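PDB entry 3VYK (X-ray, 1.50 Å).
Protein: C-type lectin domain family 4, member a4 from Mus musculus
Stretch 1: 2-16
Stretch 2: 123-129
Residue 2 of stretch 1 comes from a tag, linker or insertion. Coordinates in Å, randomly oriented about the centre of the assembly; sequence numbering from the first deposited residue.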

ATOM      1  N   SER A   2     -11.481 -17.538  -7.642  1.00 35.24           N
ATOM      2  CA  SER A   2     -11.397 -18.057  -6.242  1.00 35.83           C
ATOM      3  C   SER A   2     -11.084 -16.949  -5.233  1.00 34.23           C
ATOM      4  O   SER A   2     -10.525 -17.202  -4.167  1.00 34.23           O
ATOM      5  CB  SER A   2     -10.378 -19.197  -6.138  1.00 37.44           C
ATOM      6  OG  SER A   2     -10.317 -19.715  -4.816  1.00 38.50           O
ATOM      7  N   CYS A   3     -11.439 -15.718  -5.581  1.00 31.41           N
ATOM      8  CA  CYS A   3     -11.472 -14.640  -4.600  1.00 29.74           C
ATOM      9  C   CYS A   3     -12.921 -14.248  -4.323  1.00 29.88           C
ATOM     10  O   CYS A   3     -13.791 -14.464  -5.176  1.00 30.53           O
ATOM     11  CB  CYS A   3     -10.644 -13.439  -5.060  1.00 27.23           C
ATOM     12  SG  CYS A   3      -8.860 -13.742  -4.991  1.00 24.29           S
ATOM     13  N   PRO A   4     -13.190 -13.693  -3.124  1.00 30.50           N
ATOM     14  CA  PRO A   4     -14.544 -13.223  -2.813  1.00 31.19           C
ATOM     15  C   PRO A   4     -15.020 -12.158  -3.794  1.00 31.05           C
ATOM     16  O   PRO A   4     -14.204 -11.512  -4.464  1.00 29.72           O
ATOM     17  CB  PRO A   4     -14.390 -12.606  -1.422  1.00 30.83           C
ATOM     18  CG  PRO A   4     -13.211 -13.286  -0.825  1.00 31.60           C
ATOM     19  CD  PRO A   4     -12.284 -13.567  -1.969  1.00 30.96           C
ATOM     20  N   LYS A   5     -16.339 -11.989  -3.874  1.00 31.23           N
ATOM     21  CA  LYS A   5     -16.958 -10.958  -4.698  0.50 30.71           C
ATOM     22  C   LYS A   5     -16.298  -9.601  -4.460  1.00 29.57           C
ATOM     23  O   LYS A   5     -16.097  -9.197  -3.314  1.00 29.68           O
ATOM     24  CB  LYS A   5     -18.458 -10.885  -4.393  1.00 32.31           C
ATOM     25  CG  LYS A   5     -19.238  -9.870  -5.219  1.00 34.16           C
ATOM     26  CD  LYS A   5     -20.735 -10.014  -4.982  1.00 35.75           C
ATOM     27  CE  LYS A   5     -21.281 -11.261  -5.666  1.00 37.64           C
ATOM     28  NZ  LYS A   5     -22.480 -11.814  -4.976  1.00 39.28           N
ATOM     29  N   ASP A   6     -15.950  -8.931  -5.557  1.00 28.96           N
ATOM     30  CA  ASP A   6     -15.342  -7.590  -5.556  0.50 28.15           C
ATOM     31  C   ASP A   6     -13.855  -7.546  -5.183  1.00 26.46           C
ATOM     32  O   ASP A   6     -13.261  -6.464  -5.135  1.00 26.64           O
ATOM     33  CB  ASP A   6     -16.152  -6.593  -4.709  1.00 30.74           C
ATOM     34  CG  ASP A   6     -17.534  -6.314  -5.286  1.00 32.36           C
ATOM     35  OD1 ASP A   6     -18.468  -6.102  -4.490  1.00 35.33           O
ATOM     36  OD2 ASP A   6     -17.692  -6.303  -6.527  1.00 34.80           O
ATOM     37  N   TRP A   7     -13.261  -8.712  -4.936  1.00 23.65           N
ATOM     38  CA  TRP A   7     -11.807  -8.832  -4.755  1.00 22.55           C
ATOM     39  C   TRP A   7     -11.188  -9.288  -6.044  1.00 22.26           C
ATOM     40  O   TRP A   7     -11.816 -10.019  -6.823  1.00 23.03           O
ATOM     41  CB  TRP A   7     -11.463  -9.816  -3.637  1.00 22.20           C
ATOM     42  CG  TRP A   7     -11.806  -9.323  -2.248  1.00 21.91           C
ATOM     43  CD1 TRP A   7     -13.077  -9.065  -1.732  1.00 22.62           C
ATOM     44  CD2 TRP A   7     -10.879  -9.030  -1.139  1.00 21.66           C
ATOM     45  NE1 TRP A   7     -12.999  -8.636  -0.435  1.00 22.07           N
ATOM     46  CE2 TRP A   7     -11.717  -8.594  -0.013  1.00 21.96           C
ATOM     47  CE3 TRP A   7      -9.495  -9.079  -0.973  1.00 21.39           C
ATOM     48  CZ2 TRP A   7     -11.173  -8.224   1.210  1.00 21.87           C
ATOM     49  CZ3 TRP A   7      -8.958  -8.708   0.270  1.00 21.43           C
ATOM     50  CH2 TRP A   7      -9.782  -8.292   1.336  1.00 21.89           C
ATOM     51  N   LYS A   8      -9.951  -8.860  -6.286  1.00 20.55           N
ATOM     52  CA  LYS A   8      -9.213  -9.238  -7.500  1.00 19.82           C
ATOM     53  C   LYS A   8      -8.101 -10.242  -7.191  1.00 17.85           C
ATOM     54  O   LYS A   8      -7.307 -10.019  -6.273  1.00 16.80           O
ATOM     55  CB  LYS A   8      -8.603  -7.997  -8.173  1.00 21.38           C
ATOM     56  CG  LYS A   8      -9.595  -6.973  -8.729  1.00 24.39           C
ATOM     57  CD  LYS A   8     -10.236  -7.462 -10.021  1.00 25.41           C
ATOM     58  CE  LYS A   8     -10.956  -6.346 -10.758  1.00 26.78           C
ATOM     59  NZ  LYS A   8     -10.090  -5.621 -11.726  1.00 27.47           N
ATOM     60  N   PRO A   9      -8.034 -11.353  -7.945  1.00 16.39           N
ATOM     61  CA  PRO A   9      -6.989 -12.343  -7.703  1.00 16.18           C
ATOM     62  C   PRO A   9      -5.683 -12.007  -8.392  1.00 15.02           C
ATOM     63  O   PRO A   9      -5.671 -11.477  -9.500  1.00 15.59           O
ATOM     64  CB  PRO A   9      -7.571 -13.617  -8.310  1.00 17.22           C
ATOM     65  CG  PRO A   9      -8.411 -13.119  -9.438  1.00 17.35           C
ATOM     66  CD  PRO A   9      -8.982 -11.802  -8.985  1.00 16.90           C
ATOM     67  N   PHE A  10      -4.584 -12.346  -7.728  1.00 13.88           N
ATOM     68  CA  PHE A  10      -3.280 -12.282  -8.365  1.00 13.99           C
ATOM     69  C   PHE A  10      -2.432 -13.357  -7.732  1.00 14.32           C
ATOM     70  O   PHE A  10      -1.957 -13.210  -6.596  1.00 13.92           O
ATOM     71  CB  PHE A  10      -2.652 -10.884  -8.238  1.00 14.02           C
ATOM     72  CG  PHE A  10      -1.327 -10.744  -8.938  1.00 14.33           C
ATOM     73  CD1 PHE A  10      -1.251 -10.720 -10.329  1.00 14.74           C
ATOM     74  CD2 PHE A  10      -0.150 -10.606  -8.208  1.00 14.37           C
ATOM     75  CE1 PHE A  10      -0.025 -10.576 -10.974  1.00 15.11           C
ATOM     76  CE2 PHE A  10       1.075 -10.470  -8.850  1.00 15.19           C
ATOM     77  CZ  PHE A  10       1.136 -10.451 -10.231  1.00 15.45           C
ATOM     78  N   VAL A  11      -2.271 -14.441  -8.492  1.00 14.59           N
ATOM     79  CA  VAL A  11      -1.513 -15.637  -8.086  1.00 14.81           C
ATOM     80  C   VAL A  11      -2.053 -16.192  -6.759  1.00 14.88           C
ATOM     81  O   VAL A  11      -3.160 -16.714  -6.739  1.00 15.48           O
ATOM     82  CB  VAL A  11       0.025 -15.432  -8.135  1.00 15.28           C
ATOM     83  CG1 VAL A  11       0.752 -16.771  -8.084  1.00 15.69           C
ATOM     84  CG2 VAL A  11       0.419 -14.710  -9.419  1.00 15.94           C
ATOM     85  N   SER A  12      -1.308 -16.043  -5.666  1.00 15.38           N
ATOM     86  CA  SER A  12      -1.694 -16.643  -4.389  1.00 15.16           C
ATOM     87  C   SER A  12      -2.532 -15.736  -3.488  1.00 15.12           C
ATOM     88  O   SER A  12      -2.946 -16.166  -2.416  1.00 15.73           O
ATOM     89  CB  SER A  12      -0.445 -17.088  -3.627  1.00 15.66           C
ATOM     90  OG  SER A  12       0.410 -15.988  -3.370  1.00 17.60           O
ATOM     91  N   HIS A  13      -2.788 -14.498  -3.913  1.00 15.08           N
ATOM     92  CA  HIS A  13      -3.505 -13.532  -3.075  1.00 16.05           C
ATOM     93  C   HIS A  13      -4.745 -12.952  -3.711  1.00 15.45           C
ATOM     94  O   HIS A  13      -4.935 -13.005  -4.939  1.00 14.92           O
ATOM     95  CB  HIS A  13      -2.594 -12.372  -2.686  1.00 16.94           C
ATOM     96  CG  HIS A  13      -1.455 -12.752  -1.782  1.00 18.64           C
ATOM     97  ND1 HIS A  13      -0.232 -13.069  -2.257  1.00 20.93           N
ATOM     98  CD2 HIS A  13      -1.378 -12.841  -0.395  1.00 19.63           C
ATOM     99  CE1 HIS A  13       0.588 -13.352  -1.223  1.00 21.15           C
ATOM    100  NE2 HIS A  13      -0.117 -13.219  -0.085  1.00 21.19           N
ATOM    101  N   CYS A  14      -5.599 -12.392  -2.854  1.00 15.57           N
ATOM    102  CA  CYS A  14      -6.753 -11.584  -3.246  0.75 15.70           C
ATOM    103  C   CYS A  14      -6.548 -10.148  -2.782  1.00 15.45           C
ATOM    104  O   CYS A  14      -6.055  -9.905  -1.671  1.00 14.86           O
ATOM    105  CB  CYS A  14      -8.035 -12.118  -2.600  0.75 17.45           C
ATOM    106  SG  CYS A  14      -8.418 -13.833  -3.005  0.75 20.27           S
ATOM    107  N   TYR A  15      -6.965  -9.208  -3.627  1.00 15.33           N
ATOM    108  CA  TYR A  15      -6.751  -7.775  -3.387  1.00 16.19           C
ATOM    109  C   TYR A  15      -8.066  -7.010  -3.396  1.00 17.23           C
ATOM    110  O   TYR A  15      -8.935  -7.259  -4.220  1.00 17.29           O
ATOM    111  CB  TYR A  15      -5.788  -7.211  -4.439  1.00 15.63           C
ATOM    112  CG  TYR A  15      -4.429  -7.856  -4.366  1.00 15.33           C
ATOM    113  CD1 TYR A  15      -3.390  -7.243  -3.687  1.00 15.00           C
ATOM    114  CD2 TYR A  15      -4.189  -9.102  -4.957  1.00 15.04           C
ATOM    115  CE1 TYR A  15      -2.141  -7.841  -3.597  1.00 15.53           C
ATOM    116  CE2 TYR A  15      -2.955  -9.714  -4.864  1.00 15.06           C
ATOM    117  CZ  TYR A  15      -1.926  -9.077  -4.198  1.00 15.10           C
ATOM    118  OH  TYR A  15      -0.694  -9.680  -4.103  1.00 16.05           O
ATOM    119  N   PHE A  16      -8.197  -6.064  -2.474  1.00 17.73           N
ATOM    120  CA  PHE A  16      -9.394  -5.229  -2.399  1.00 18.48           C
ATOM    121  C   PHE A  16      -8.970  -3.773  -2.440  1.00 17.95           C
ATOM    122  O   PHE A  16      -8.116  -3.347  -1.652  1.00 18.09           O
ATOM    123  CB  PHE A  16     -10.175  -5.505  -1.113  1.00 19.86           C
ATOM    124  CG  PHE A  16     -11.512  -4.818  -1.061  1.00 21.22           C
ATOM    125  CD1 PHE A  16     -12.609  -5.355  -1.720  1.00 22.24           C
ATOM    126  CD2 PHE A  16     -11.668  -3.628  -0.356  1.00 21.85           C
ATOM    127  CE1 PHE A  16     -13.843  -4.718  -1.677  1.00 23.45           C
ATOM    128  CE2 PHE A  16     -12.900  -2.984  -0.309  1.00 22.97           C
ATOM    129  CZ  PHE A  16     -13.985  -3.529  -0.974  1.00 23.53           C
ATOM    130  N   SER A 123      -6.957   2.919   0.262  1.00 15.42           N
ATOM    131  CA  SER A 123      -5.999   1.888   0.661  1.00 15.44           C
ATOM    132  C   SER A 123      -6.224   0.631  -0.156  1.00 14.83           C
ATOM    133  O   SER A 123      -7.217   0.526  -0.885  1.00 14.75           O
ATOM    134  CB  SER A 123      -6.100   1.598   2.169  1.00 16.67           C
ATOM    135  OG  SER A 123      -7.405   1.202   2.546  1.00 18.29           O
ATOM    136  N   VAL A 124      -5.276  -0.299  -0.052  1.00 14.54           N
ATOM    137  CA  VAL A 124      -5.392  -1.619  -0.685  1.00 14.85           C
ATOM    138  C   VAL A 124      -5.198  -2.707   0.369  1.00 14.52           C
ATOM    139  O   VAL A 124      -4.195  -2.703   1.089  1.00 14.74           O
ATOM    140  CB  VAL A 124      -4.347  -1.802  -1.810  1.00 14.58           C
ATOM    141  CG1 VAL A 124      -4.508  -3.174  -2.466  1.00 15.61           C
ATOM    142  CG2 VAL A 124      -4.483  -0.709  -2.863  1.00 15.50           C
ATOM    143  N   CYS A 125      -6.166  -3.620   0.474  1.00 14.89           N
ATOM    144  CA  CYS A 125      -6.084  -4.758   1.386  0.50 14.83           C
ATOM    145  C   CYS A 125      -5.696  -5.999   0.622  1.00 15.84           C
ATOM    146  O   CYS A 125      -5.944  -6.110  -0.579  1.00 16.26           O
ATOM    147  CB  CYS A 125      -7.420  -5.041   2.079  0.50 14.60           C
ATOM    148  SG  CYS A 125      -8.142  -3.664   2.991  0.50 14.36           S
ATOM    149  N   GLN A 126      -5.099  -6.933   1.347  1.00 16.61           N
ATOM    150  CA  GLN A 126      -4.595  -8.155   0.755  1.00 17.29           C
ATOM    151  C   GLN A 126      -4.802  -9.325   1.700  1.00 17.55           C
ATOM    152  O   GLN A 126      -4.626  -9.194   2.907  1.00 18.01           O
ATOM    153  CB  GLN A 126      -3.122  -7.962   0.439  1.00 18.46           C
ATOM    154  CG  GLN A 126      -2.373  -9.214   0.050  1.00 20.10           C
ATOM    155  CD  GLN A 126      -0.900  -8.945  -0.049  1.00 22.08           C
ATOM    156  OE1 GLN A 126      -0.342  -8.249   0.781  1.00 21.13           O
ATOM    157  NE2 GLN A 126      -0.261  -9.494  -1.077  1.00 23.35           N
ATOM    158  N   VAL A 127      -5.180 -10.472   1.139  1.00 16.95           N
ATOM    159  CA  VAL A 127      -5.307 -11.700   1.914  0.50 17.61           C
ATOM    160  C   VAL A 127      -4.894 -12.881   1.040  1.00 18.09           C
ATOM    161  O   VAL A 127      -5.075 -12.842  -0.172  1.00 18.60           O
ATOM    162  CB  VAL A 127      -6.748 -11.874   2.463  1.00 18.12           C
ATOM    163  CG1 VAL A 127      -7.767 -12.033   1.338  1.00 19.30           C
ATOM    164  CG2 VAL A 127      -6.823 -13.038   3.449  1.00 19.22           C
ATOM    165  N   LYS A 128      -4.315 -13.914   1.646  1.00 18.33           N
ATOM    166  CA  LYS A 128      -4.025 -15.140   0.908  0.50 19.21           C
ATOM    167  C   LYS A 128      -5.335 -15.799   0.471  1.00 20.48           C
ATOM    168  O   LYS A 128      -6.320 -15.787   1.207  1.00 20.74           O
ATOM    169  CB  LYS A 128      -3.189 -16.104   1.760  1.00 20.24           C
ATOM    170  CG  LYS A 128      -2.758 -17.354   1.012  1.00 22.02           C
ATOM    171  CD  LYS A 128      -2.044 -18.352   1.904  1.00 23.33           C
ATOM    172  CE  LYS A 128      -1.691 -19.601   1.107  1.00 24.95           C
ATOM    173  NZ  LYS A 128      -1.098 -20.659   1.970  1.00 26.33           N
ATOM    174  N   LYS A 129      -5.353 -16.367  -0.732  1.00 20.21           N
ATOM    175  CA  LYS A 129      -6.508 -17.162  -1.161  1.00 21.25           C
ATOM    176  C   LYS A 129      -6.795 -18.308  -0.187  1.00 23.47           C
ATOM    177  O   LYS A 129      -5.872 -18.893   0.389  1.00 25.22           O
ATOM    178  CB  LYS A 129      -6.263 -17.736  -2.552  1.00 21.13           C
ATOM    179  CG  LYS A 129      -6.281 -16.711  -3.672  1.00 20.01           C
ATOM    180  CD  LYS A 129      -6.164 -17.406  -5.016  1.00 19.05           C
ATOM    181  CE  LYS A 129      -6.238 -16.439  -6.179  1.00 18.80           C
ATOM    182  NZ  LYS A 129      -5.805 -17.137  -7.425  1.00 17.76           N
TER
HETATM  183  O   HOH W   1      -8.823 -16.966  -8.135  1.00 28.49           O

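Ser2, a tag residue, reaches the far end of stretch 2 through water 1, which accepts from Ser2 N (2.8 Å) and from Lys129 NZ (3.1 Å). Cys3 SG is bonded to Cys14 SG at 2.0 Å, a disulfide that ties the N-terminal segment to strand 13-16. Cys14 SG also lies 3.6 Å from Lys129 CG. A type II turn from Pro4 to Trp7 then brings the indole back to the sheet. There Trp7 CZ3 packs on Val127 CG1 at 3.7 Å, and Trp7 CH2 lies 4.1 Å from Cys125 CB.

The strand ending at Phe10 and strand 13-16 form a hairpin closed by a type II' turn from Phe10 to His13. This turn offers two carbonyls to Lys129: Val11 O accepts from Lys129 NZ (2.8 Å) and Ser12 O from Lys129 N (2.9 Å).

Strand 13-16 runs antiparallel to strand 123-128. His13 pairs with Lys128 without hydrogen bonds, and Gln126 NE2 sits over one face of its ring, 3.5 Å from His13 CG. Cys14 and Val127 exchange two bonds: Cys14 N to Val127 O (2.8 Å) and Val127 N to Cys14 O (3.0 Å). Tyr15 faces Gln126, with Tyr15 OH 3.1 Å from Gln126 NE2. Phe16 and Cys125 repeat the reciprocal pattern, Phe16 N to Cys125 O and Cys125 N to Phe16 O, both 2.9 Å.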